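Local structure of putative short-chain dehydrogenase/reductase (Burkholderia xenovorans, 5K9Z) at residues V189-T194 with Q226-A231. The protein probably acts as an NAD- or NADP-dependent oxidoreductase of the short-chain dehydrogenase/reductase family, interconverting alcohols and carbonyl compounds. Numbering follows the deposited sequence. Where two conformers were deposited one is given.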
loop_
_atom_site.group_PDB
_atom_site.type_symbol
_atom_site.label_atom_id
_atom_site.label_comp_id
_atom_site.label_asym_id
_atom_site.label_seq_id
_atom_site.Cartn_x
_atom_site.Cartn_y
_atom_site.Cartn_z
ATOM N N VAL C 189 -0.911 12.324 8.123
ATOM C CA VAL C 189 0.328 12.478 7.371
ATOM C C VAL C 189 1.257 11.352 7.795
ATOM O O VAL C 189 1.273 10.960 8.970
ATOM C CB VAL C 189 1.007 13.849 7.587
ATOM C CG1 VAL C 189 0.133 14.970 7.061
ATOM C CG2 VAL C 189 1.362 14.071 9.058
ATOM N N ALA C 190 2.023 10.825 6.839
ATOM C CA ALA C 190 2.896 9.683 7.093
ATOM C C ALA C 190 4.317 10.066 6.701
ATOM O O ALA C 190 4.732 9.862 5.546
ATOM C CB ALA C 190 2.413 8.442 6.343
ATOM N N PRO C 191 5.077 10.670 7.616
ATOM C CA PRO C 191 6.494 10.934 7.334
ATOM C C PRO C 191 7.258 9.630 7.227
ATOM O O PRO C 191 6.920 8.632 7.863
ATOM C CB PRO C 191 6.970 11.735 8.561
ATOM C CG PRO C 191 5.716 12.065 9.346
ATOM C CD PRO C 191 4.690 11.058 8.983
ATOM N N GLY C 192 8.272 9.633 6.370
ATOM C CA GLY C 192 9.272 8.599 6.440
ATOM C C GLY C 192 10.091 8.767 7.710
ATOM O O GLY C 192 10.142 9.844 8.306
ATOM N N THR C 193 10.707 7.684 8.172
ATOM C CA THR C 193 11.595 7.771 9.330
ATOM C C THR C 193 12.831 6.925 9.073
ATOM O O THR C 193 12.923 6.199 8.081
ATOM C CB THR C 193 10.921 7.317 10.639
ATOM O OG1 THR C 193 10.548 5.936 10.541
ATOM C CG2 THR C 193 9.684 8.163 10.963
ATOM N N THR C 194 13.795 7.035 9.980
ATOM C CA THR C 194 14.954 6.156 9.989
ATOM C C THR C 194 15.142 5.627 11.404
ATOM O O THR C 194 14.610 6.180 12.371
ATOM C CB THR C 194 16.239 6.867 9.517
ATOM O OG1 THR C 194 16.770 7.668 10.581
ATOM C CG2 THR C 194 15.950 7.765 8.314
ATOM N N GLN C 226 9.971 20.720 9.189
ATOM C CA GLN C 226 9.201 21.810 8.605
ATOM C C GLN C 226 8.347 21.334 7.429
ATOM O O GLN C 226 7.270 21.890 7.168
ATOM C CB GLN C 226 10.171 22.920 8.180
ATOM C CG GLN C 226 10.895 23.639 9.330
ATOM C CD GLN C 226 11.859 22.762 10.149
ATOM O OE1 GLN C 226 12.593 21.935 9.608
ATOM N NE2 GLN C 226 11.848 22.951 11.472
ATOM N N GLU C 227 8.805 20.309 6.705
ATOM C CA GLU C 227 8.046 19.809 5.558
ATOM C C GLU C 227 6.793 19.069 5.994
ATOM O O GLU C 227 5.761 19.137 5.312
ATOM C CB GLU C 227 8.921 18.906 4.691
ATOM C CG GLU C 227 10.064 19.651 4.084
ATOM C CD GLU C 227 11.090 18.722 3.484
ATOM O OE1 GLU C 227 10.780 18.080 2.461
ATOM O OE2 GLU C 227 12.192 18.628 4.051
ATOM N N ILE C 228 6.864 18.347 7.114
ATOM C CA ILE C 228 5.666 17.711 7.654
ATOM C C ILE C 228 4.701 18.766 8.170
ATOM O O ILE C 228 3.487 18.686 7.936
ATOM C CB ILE C 228 6.037 16.702 8.757
ATOM C CG1 ILE C 228 7.080 15.722 8.230
ATOM C CG2 ILE C 228 4.767 15.978 9.270
ATOM C CD1 ILE C 228 6.675 15.067 6.938
ATOM N N ALA C 229 5.231 19.786 8.861
ATOM C CA ALA C 229 4.407 20.928 9.228
ATOM C C ALA C 229 3.675 21.482 8.006
ATOM O O ALA C 229 2.470 21.739 8.058
ATOM C CB ALA C 229 5.273 22.003 9.887
ATOM N N ALA C 230 4.374 21.619 6.877
ATOM C CA ALA C 230 3.725 22.176 5.699
ATOM C C ALA C 230 2.666 21.244 5.149
ATOM O O ALA C 230 1.652 21.715 4.616
ATOM C CB ALA C 230 4.759 22.491 4.614
ATOM N N ALA C 231 2.888 19.929 5.241
ATOM C CA ALA C 231 1.868 18.981 4.801
ATOM C C ALA C 231 0.623 19.088 5.668
ATOM O O ALA C 231 -0.507 19.063 5.160
ATOM C CB ALA C 231 2.419 17.554 4.832
#
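No hydrogen bond joins Val189 and Pro191 to Ile228 and Ala231; the shorter of the two backbone bonds within the segments, Ala230 N to Gln226 O at 2.9 Å, belongs to the helix itself. What crosses between the segments is purely apolar. Ile228 is the central piece, touching both strand partners. Its CG1 stands opposite the backbone carbonyl carbon (chi1 -53°), and a second bend (chi2 -52°) brings CD1 over the pyrrolidine of Pro191, 3.7 Å from Pro191 CB. The isoleucine chain and the proline ring meet at about a right angle. Ile228 CG2, the other branch, is shared: it lies 4.0 Å from Pro191 CG and 3.9 Å from Val189 CG2. Val189 divides its two methyls in turn, its CG1 facing the Ala231 methyl one helical turn further on, with CG1 to CB 4.1 Å. Val189 thus lies nearest Ala231 and Pro191 nearest Ile228, in reverse order because the axes of 189-191 and 226-231 run nearly antiparallel (165°), 9.4 Å apart at closest approach. This is the helix-on-sheet packing of a Rossmann-type beta-alpha-beta unit, and the Pro191-Gly192 pair leaving the strand is a familiar sequence feature of this family. Beyond it, Thr194 OG1 accepts a hydrogen bond from Glu197 N, as the N-cap of helix 195-199. Strand 184-191 is flanked in the parallel sheet by 141-146 and 247-250; helix 225-236 leads into the latter, resting Ile228 on Val250 and Ala231 on Leu248, while Ile27 of helix 26-37 touches both Pro191 and Ile228.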